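Local coordinates for protein CRISPR-associated endonuclease C2c1 (Alicyclobacillus acidoterrestris, PDB 5U31) that uses a guide RNA to recognise PAM-bearing target DNA and cut it with its RuvC nuclease, as part of CRISPR antiviral defence, at residues E286-S300 with T360-H374. The protein carries 3 engineered substitutions. Numbering follows the deposited sequence.
Sequences EQTAHYVTGRALRGS and TRYAVYNSILRKLNH. With nucleotides of chain C.
With CG anti to its carbonyl carbon (chi1 -76°), Asn366 lifts its amide from helix 358-374 to Val292, and Glu286, its chain bent at chi2, turns its carboxylate to His374. The pair is a worked example of how a non-regular, DNA-gripping loop can be fixed to a helix, here within the helical REC1 domain. Asn366 ND2 donates to Val292 O at 2.7 Å, nearly straight at 163° and close to its own amide plane, though tilted from that of the carbonyl. The same nitrogen also donates to Gln272 of helix 262-277, whose OE1 takes Val292 N as well, so that one glutamine and one asparagine engage both the backbone N and the backbone O of Val292. Asn366 OD1 meets the edge of the Tyr291 ring, whose CE1 touches Leu369 CD1 at 4.1 Å. Beside this, Ala363 CB packs against the backbone at Thr293 and Gly294, close enough for Ala363 CA to make a CH...O contact to Val292 O. The two branches of Thr288 part on the helix: OG1 lies against Arg370 CD and CG2 against Asn373 ND2. The loop's other side faces DNA: His290 N, Thr293 OG1 (weakly) and Arg298 bond to phosphates of three successive thymidines of chain C. Where the helix ends, at His374, its NE2 donates to the syn lone pair of Glu286 OE1 at 2.6 Å, the carboxylate turned 80° from the imidazole plane.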
loop_
_atom_site.group_PDB
_atom_site.type_symbol
_atom_site.label_atom_id
_atom_site.label_comp_id
_atom_site.label_asym_id
_atom_site.label_seq_id
_atom_site.Cartn_x
_atom_site.Cartn_y
_atom_site.Cartn_z
ATOM N N GLU A 286 23.864 -2.983 -16.268
ATOM C CA GLU A 286 23.420 -4.046 -15.376
ATOM C C GLU A 286 23.802 -5.416 -15.926
ATOM O O GLU A 286 23.919 -5.614 -17.139
ATOM C CB GLU A 286 21.906 -3.985 -15.182
ATOM C CG GLU A 286 21.406 -2.666 -14.651
ATOM C CD GLU A 286 21.414 -2.616 -13.142
ATOM O OE1 GLU A 286 21.057 -3.635 -12.519
ATOM O OE2 GLU A 286 21.780 -1.562 -12.582
ATOM N N GLN A 287 23.976 -6.375 -15.014
ATOM C CA GLN A 287 24.328 -7.733 -15.420
ATOM C C GLN A 287 23.203 -8.389 -16.209
ATOM O O GLN A 287 23.457 -9.083 -17.200
ATOM C CB GLN A 287 24.679 -8.575 -14.196
ATOM C CG GLN A 287 26.037 -8.266 -13.594
ATOM C CD GLN A 287 26.438 -9.264 -12.527
ATOM O OE1 GLN A 287 25.749 -10.260 -12.303
ATOM N NE2 GLN A 287 27.556 -9.002 -11.861
ATOM N N THR A 288 21.952 -8.187 -15.786
ATOM C CA THR A 288 20.800 -8.773 -16.460
ATOM C C THR A 288 20.243 -7.873 -17.559
ATOM O O THR A 288 19.045 -7.941 -17.866
ATOM C CB THR A 288 19.709 -9.116 -15.444
ATOM O OG1 THR A 288 18.970 -7.936 -15.102
ATOM C CG2 THR A 288 20.326 -9.700 -14.185
ATOM N N ALA A 289 21.083 -7.037 -18.166
ATOM C CA ALA A 289 20.623 -6.149 -19.224
ATOM C C ALA A 289 20.176 -6.951 -20.439
ATOM O O ALA A 289 20.866 -7.879 -20.873
ATOM C CB ALA A 289 21.729 -5.174 -19.613
ATOM N N HIS A 290 19.015 -6.586 -20.981
ATOM C CA HIS A 290 18.366 -7.239 -22.116
ATOM C C HIS A 290 17.982 -8.685 -21.831
ATOM O O HIS A 290 17.632 -9.420 -22.762
ATOM C CB HIS A 290 19.230 -7.175 -23.381
ATOM C CG HIS A 290 19.412 -5.791 -23.915
ATOM N ND1 HIS A 290 20.559 -5.057 -23.706
ATOM C CD2 HIS A 290 18.587 -5.002 -24.644
ATOM C CE1 HIS A 290 20.438 -3.877 -24.288
ATOM N NE2 HIS A 290 19.250 -3.819 -24.862
ATOM N N TYR A 291 18.032 -9.114 -20.573
ATOM C CA TYR A 291 17.624 -10.467 -20.235
ATOM C C TYR A 291 16.130 -10.642 -20.466
ATOM O O TYR A 291 15.345 -9.698 -20.359
ATOM C CB TYR A 291 17.978 -10.787 -18.784
ATOM C CG TYR A 291 19.405 -11.253 -18.582
ATOM C CD1 TYR A 291 19.707 -12.236 -17.650
ATOM C CD2 TYR A 291 20.446 -10.721 -19.331
ATOM C CE1 TYR A 291 21.006 -12.670 -17.461
ATOM C CE2 TYR A 291 21.751 -11.147 -19.146
ATOM C CZ TYR A 291 22.025 -12.122 -18.210
ATOM O OH TYR A 291 23.320 -12.554 -18.024
ATOM N N VAL A 292 15.737 -11.869 -20.792
ATOM C CA VAL A 292 14.338 -12.157 -21.098
ATOM C C VAL A 292 13.542 -12.139 -19.797
ATOM O O VAL A 292 13.710 -13.016 -18.944
ATOM C CB VAL A 292 14.187 -13.496 -21.822
ATOM C CG1 VAL A 292 12.720 -13.847 -21.961
ATOM C CG2 VAL A 292 14.847 -13.425 -23.182
ATOM N N THR A 293 12.661 -11.153 -19.648
ATOM C CA THR A 293 11.799 -11.032 -18.480
ATOM C C THR A 293 10.361 -11.383 -18.845
ATOM O O THR A 293 9.990 -11.469 -20.018
ATOM C CB THR A 293 11.866 -9.617 -17.891
ATOM O OG1 THR A 293 11.247 -8.690 -18.791
ATOM C CG2 THR A 293 13.309 -9.204 -17.669
ATOM N N GLY A 294 9.543 -11.587 -17.807
ATOM C CA GLY A 294 8.143 -11.908 -18.025
ATOM C C GLY A 294 7.355 -10.773 -18.647
ATOM O O GLY A 294 6.373 -11.011 -19.360
ATOM N N ARG A 295 7.767 -9.530 -18.391
ATOM C CA ARG A 295 7.081 -8.378 -18.968
ATOM C C ARG A 295 7.178 -8.377 -20.489
ATOM O O ARG A 295 6.194 -8.093 -21.181
ATOM C CB ARG A 295 7.663 -7.093 -18.381
ATOM C CG ARG A 295 7.449 -5.851 -19.213
ATOM C CD ARG A 295 7.777 -4.611 -18.399
ATOM N NE ARG A 295 6.774 -4.374 -17.367
ATOM C CZ ARG A 295 6.610 -3.217 -16.739
ATOM N NH1 ARG A 295 7.388 -2.188 -17.035
ATOM N NH2 ARG A 295 5.663 -3.089 -15.822
ATOM N N ALA A 296 8.356 -8.696 -21.029
ATOM C CA ALA A 296 8.515 -8.724 -22.477
ATOM C C ALA A 296 7.772 -9.897 -23.101
ATOM O O ALA A 296 7.330 -9.808 -24.252
ATOM C CB ALA A 296 9.998 -8.774 -22.840
ATOM N N LEU A 297 7.611 -10.992 -22.359
ATOM C CA LEU A 297 6.883 -12.160 -22.832
ATOM C C LEU A 297 5.388 -12.084 -22.542
ATOM O O LEU A 297 4.711 -13.116 -22.576
ATOM C CB LEU A 297 7.462 -13.431 -22.208
ATOM C CG LEU A 297 8.833 -13.888 -22.702
ATOM C CD1 LEU A 297 9.327 -15.051 -21.863
ATOM C CD2 LEU A 297 8.755 -14.281 -24.166
ATOM N N ARG A 298 4.862 -10.896 -22.251
ATOM C CA ARG A 298 3.446 -10.783 -21.930
ATOM C C ARG A 298 2.603 -11.187 -23.133
ATOM O O ARG A 298 2.805 -10.690 -24.246
ATOM C CB ARG A 298 3.100 -9.360 -21.486
ATOM C CG ARG A 298 1.751 -9.269 -20.777
ATOM C CD ARG A 298 1.385 -7.847 -20.388
ATOM N NE ARG A 298 2.343 -7.263 -19.457
ATOM C CZ ARG A 298 3.179 -6.279 -19.767
ATOM N NH1 ARG A 298 4.023 -5.814 -18.859
ATOM N NH2 ARG A 298 3.168 -5.758 -20.985
ATOM N N GLY A 299 1.665 -12.103 -22.907
ATOM C CA GLY A 299 0.864 -12.619 -23.998
ATOM C C GLY A 299 1.601 -13.540 -24.942
ATOM O O GLY A 299 1.188 -13.688 -26.094
ATOM N N SER A 300 2.694 -14.159 -24.488
ATOM C CA SER A 300 3.421 -15.108 -25.325
ATOM C C SER A 300 2.667 -16.416 -25.506
ATOM O O SER A 300 2.953 -17.155 -26.453
ATOM C CB SER A 300 4.793 -15.395 -24.724
ATOM O OG SER A 300 4.655 -15.914 -23.412
ATOM N N THR A 360 9.005 -18.655 -20.179
ATOM C CA THR A 360 8.458 -18.072 -18.956
ATOM C C THR A 360 9.154 -18.632 -17.721
ATOM O O THR A 360 9.371 -17.905 -16.745
ATOM C CB THR A 360 6.949 -18.308 -18.866
ATOM O OG1 THR A 360 6.683 -19.713 -18.781
ATOM C CG2 THR A 360 6.241 -17.729 -20.078
ATOM N N ARG A 361 9.501 -19.923 -17.740
ATOM C CA ARG A 361 10.299 -20.491 -16.657
ATOM C C ARG A 361 11.633 -19.767 -16.527
ATOM O O ARG A 361 12.036 -19.374 -15.427
ATOM C CB ARG A 361 10.538 -21.984 -16.888
ATOM C CG ARG A 361 9.344 -22.903 -16.680
ATOM C CD ARG A 361 9.806 -24.349 -16.814
ATOM N NE ARG A 361 8.788 -25.224 -17.384
ATOM C CZ ARG A 361 9.029 -26.456 -17.823
ATOM N NH1 ARG A 361 10.259 -26.953 -17.759
ATOM N NH2 ARG A 361 8.047 -27.190 -18.329
ATOM N N TYR A 362 12.338 -19.590 -17.648
ATOM C CA TYR A 362 13.632 -18.923 -17.602
ATOM C C TYR A 362 13.504 -17.452 -17.229
ATOM O O TYR A 362 14.469 -16.868 -16.724
ATOM C CB TYR A 362 14.359 -19.074 -18.944
ATOM C CG TYR A 362 15.821 -18.691 -18.870
ATOM C CD1 TYR A 362 16.756 -19.548 -18.300
ATOM C CD2 TYR A 362 16.264 -17.468 -19.352
ATOM C CE1 TYR A 362 18.093 -19.197 -18.219
ATOM C CE2 TYR A 362 17.599 -17.110 -19.276
ATOM C CZ TYR A 362 18.508 -17.978 -18.709
ATOM O OH TYR A 362 19.834 -17.621 -18.631
ATOM N N ALA A 363 12.334 -16.846 -17.449
ATOM C CA ALA A 363 12.133 -15.461 -17.036
ATOM C C ALA A 363 12.040 -15.340 -15.520
ATOM O O ALA A 363 12.479 -14.334 -14.951
ATOM C CB ALA A 363 10.881 -14.890 -17.702
ATOM N N VAL A 364 11.477 -16.350 -14.851
ATOM C CA VAL A 364 11.493 -16.377 -13.392
ATOM C C VAL A 364 12.923 -16.490 -12.880
ATOM O O VAL A 364 13.294 -15.864 -11.878
ATOM C CB VAL A 364 10.608 -17.523 -12.869
ATOM C CG1 VAL A 364 10.791 -17.699 -11.367
ATOM C CG2 VAL A 364 9.148 -17.262 -13.206
ATOM N N TYR A 365 13.750 -17.290 -13.559
ATOM C CA TYR A 365 15.158 -17.378 -13.192
ATOM C C TYR A 365 15.853 -16.034 -13.364
ATOM O O TYR A 365 16.681 -15.643 -12.534
ATOM C CB TYR A 365 15.848 -18.459 -14.027
ATOM C CG TYR A 365 17.334 -18.607 -13.773
ATOM C CD1 TYR A 365 17.813 -19.066 -12.552
ATOM C CD2 TYR A 365 18.256 -18.306 -14.765
ATOM C CE1 TYR A 365 19.173 -19.208 -12.325
ATOM C CE2 TYR A 365 19.612 -18.446 -14.549
ATOM C CZ TYR A 365 20.067 -18.896 -13.330
ATOM O OH TYR A 365 21.424 -19.029 -13.130
ATOM N N ASN A 366 15.520 -15.308 -14.434
ATOM C CA ASN A 366 16.122 -13.997 -14.646
ATOM C C ASN A 366 15.689 -13.010 -13.567
ATOM O O ASN A 366 16.497 -12.198 -13.104
ATOM C CB ASN A 366 15.766 -13.470 -16.036
ATOM C CG ASN A 366 16.568 -14.139 -17.136
ATOM O OD1 ASN A 366 17.711 -14.541 -16.931
ATOM N ND2 ASN A 366 15.970 -14.258 -18.314
ATOM N N SER A 367 14.420 -13.064 -13.154
ATOM C CA SER A 367 13.971 -12.188 -12.077
ATOM C C SER A 367 14.733 -12.475 -10.791
ATOM O O SER A 367 15.106 -11.550 -10.059
ATOM C CB SER A 367 12.465 -12.342 -11.859
ATOM O OG SER A 367 12.140 -13.658 -11.454
ATOM N N ILE A 368 14.990 -13.753 -10.509
ATOM C CA ILE A 368 15.794 -14.104 -9.345
ATOM C C ILE A 368 17.219 -13.588 -9.506
ATOM O O ILE A 368 17.834 -13.124 -8.540
ATOM C CB ILE A 368 15.752 -15.626 -9.120
ATOM C CG1 ILE A 368 14.316 -16.068 -8.827
ATOM C CG2 ILE A 368 16.691 -16.035 -7.999
ATOM C CD1 ILE A 368 14.175 -17.536 -8.528
ATOM N N LEU A 369 17.755 -13.636 -10.729
ATOM C CA LEU A 369 19.106 -13.134 -10.969
ATOM C C LEU A 369 19.197 -11.634 -10.718
ATOM O O LEU A 369 20.141 -11.163 -10.071
ATOM C CB LEU A 369 19.544 -13.457 -12.397
ATOM C CG LEU A 369 19.868 -14.914 -12.723
ATOM C CD1 LEU A 369 20.342 -15.036 -14.162
ATOM C CD2 LEU A 369 20.909 -15.472 -11.765
ATOM N N ARG A 370 18.228 -10.870 -11.224
ATOM C CA ARG A 370 18.275 -9.418 -11.084
ATOM C C ARG A 370 18.062 -8.992 -9.633
ATOM O O ARG A 370 18.793 -8.139 -9.114
ATOM C CB ARG A 370 17.237 -8.767 -12.001
ATOM C CG ARG A 370 17.033 -7.281 -11.742
ATOM C CD ARG A 370 16.668 -6.531 -13.007
ATOM N NE ARG A 370 16.770 -5.085 -12.828
ATOM C CZ ARG A 370 16.918 -4.224 -13.829
ATOM N NH1 ARG A 370 17.004 -2.921 -13.586
ATOM N NH2 ARG A 370 16.990 -4.670 -15.077
ATOM N N LYS A 371 17.062 -9.571 -8.960
ATOM C CA LYS A 371 16.797 -9.193 -7.575
ATOM C C LYS A 371 17.953 -9.572 -6.664
ATOM O O LYS A 371 18.159 -8.937 -5.625
ATOM C CB LYS A 371 15.496 -9.835 -7.095
ATOM C CG LYS A 371 14.280 -9.320 -7.852
ATOM C CD LYS A 371 13.014 -10.071 -7.488
ATOM C CE LYS A 371 11.833 -9.590 -8.319
ATOM N NZ LYS A 371 10.610 -10.395 -8.047
ATOM N N LEU A 372 18.720 -10.594 -7.043
ATOM C CA LEU A 372 19.886 -10.977 -6.260
ATOM C C LEU A 372 21.024 -9.981 -6.442
ATOM O O LEU A 372 21.761 -9.688 -5.491
ATOM C CB LEU A 372 20.329 -12.380 -6.658
ATOM C CG LEU A 372 21.402 -13.007 -5.779
ATOM C CD1 LEU A 372 20.936 -13.023 -4.336
ATOM C CD2 LEU A 372 21.715 -14.407 -6.266
ATOM N N ASN A 373 21.187 -9.449 -7.655
ATOM C CA ASN A 373 22.247 -8.478 -7.896
ATOM C C ASN A 373 21.998 -7.167 -7.167
ATOM O O ASN A 373 22.944 -6.405 -6.942
ATOM C CB ASN A 373 22.398 -8.227 -9.396
ATOM C CG ASN A 373 22.832 -9.466 -10.148
ATOM O OD1 ASN A 373 23.486 -10.347 -9.589
ATOM N ND2 ASN A 373 22.471 -9.541 -11.423
ATOM N N HIS A 374 20.756 -6.889 -6.790
ATOM C CA HIS A 374 20.428 -5.675 -6.065
ATOM C C HIS A 374 20.135 -5.921 -4.594
ATOM O O HIS A 374 20.092 -4.958 -3.820
ATOM C CB HIS A 374 19.231 -4.979 -6.725
ATOM C CG HIS A 374 19.506 -4.508 -8.118
ATOM N ND1 HIS A 374 18.516 -4.045 -8.959
ATOM C CD2 HIS A 374 20.662 -4.428 -8.819
ATOM C CE1 HIS A 374 19.051 -3.700 -10.116
ATOM N NE2 HIS A 374 20.351 -3.922 -10.057
ATOM P P DT C 6 16.223 -4.085 -20.082
ATOM O OP1 DT C 6 16.974 -5.153 -19.390
ATOM O OP2 DT C 6 15.070 -3.437 -19.416
ATOM O "O5'" DT C 6 17.255 -2.945 -20.513
ATOM C "C5'" DT C 6 18.449 -3.291 -21.207
ATOM C "C4'" DT C 6 19.209 -2.045 -21.617
ATOM O "O4'" DT C 6 18.467 -1.348 -22.640
ATOM C "C3'" DT C 6 19.406 -1.023 -20.509
ATOM O "O3'" DT C 6 20.582 -1.331 -19.772
ATOM C "C2'" DT C 6 19.570 0.274 -21.294
ATOM C "C1'" DT C 6 18.672 0.048 -22.513
ATOM N N1 DT C 6 17.352 0.728 -22.406
ATOM C C2 DT C 6 17.171 1.929 -23.043
ATOM O O2 DT C 6 18.038 2.466 -23.706
ATOM N N3 DT C 6 15.934 2.484 -22.880
ATOM C C4 DT C 6 14.877 1.971 -22.155
ATOM O O4 DT C 6 13.799 2.548 -22.069
ATOM C C5 DT C 6 15.129 0.709 -21.506
ATOM C C7 DT C 6 14.054 0.055 -20.689
ATOM C C6 DT C 6 16.343 0.153 -21.660
ATOM P P DT C 4 5.160 -2.777 -21.231
ATOM O OP1 DT C 4 5.068 -3.655 -20.046
ATOM O OP2 DT C 4 5.208 -1.306 -21.051
ATOM O "O5'" DT C 4 6.417 -3.211 -22.121
ATOM C "C5'" DT C 4 6.534 -4.559 -22.564
ATOM C "C4'" DT C 4 7.739 -4.731 -23.471
ATOM O "O4'" DT C 4 7.533 -3.984 -24.692
ATOM C "C3'" DT C 4 9.047 -4.203 -22.908
ATOM O "O3'" DT C 4 9.662 -5.199 -22.088
ATOM C "C2'" DT C 4 9.852 -3.946 -24.176
ATOM C "C1'" DT C 4 8.773 -3.480 -25.159
ATOM N N1 DT C 4 8.679 -1.991 -25.282
ATOM C C2 DT C 4 9.573 -1.330 -26.086
ATOM O O2 DT C 4 10.446 -1.898 -26.718
ATOM N N3 DT C 4 9.411 0.027 -26.129
ATOM C C4 DT C 4 8.464 0.778 -25.460
ATOM O O4 DT C 4 8.402 1.999 -25.565
ATOM C C5 DT C 4 7.556 0.027 -24.629
ATOM C C7 DT C 4 6.487 0.734 -23.853
ATOM C C6 DT C 4 7.704 -1.307 -24.580
ATOM P P DT C 5 10.720 -4.781 -20.952
ATOM O OP1 DT C 5 11.014 -5.981 -20.143
ATOM O OP2 DT C 5 10.223 -3.556 -20.291
ATOM O "O5'" DT C 5 12.043 -4.433 -21.770
ATOM C "C5'" DT C 5 12.760 -5.461 -22.438
ATOM C "C4'" DT C 5 13.978 -4.881 -23.127
ATOM O "O4'" DT C 5 13.556 -4.060 -24.239
ATOM C "C3'" DT C 5 14.800 -3.947 -22.265
ATOM O "O3'" DT C 5 15.705 -4.686 -21.476
ATOM C "C2'" DT C 5 15.523 -3.109 -23.310
ATOM C "C1'" DT C 5 14.458 -2.976 -24.397
ATOM N N1 DT C 5 13.692 -1.700 -24.329
ATOM C C2 DT C 5 14.136 -0.612 -25.040
ATOM O O2 DT C 5 15.137 -0.630 -25.730
ATOM N N3 DT C 5 13.361 0.510 -24.914
ATOM C C4 DT C 5 12.209 0.647 -24.162
ATOM O O4 DT C 5 11.580 1.699 -24.108
ATOM C C5 DT C 5 11.799 -0.532 -23.440
ATOM C C7 DT C 5 10.565 -0.502 -22.589
ATOM C C6 DT C 5 12.550 -1.636 -23.557
#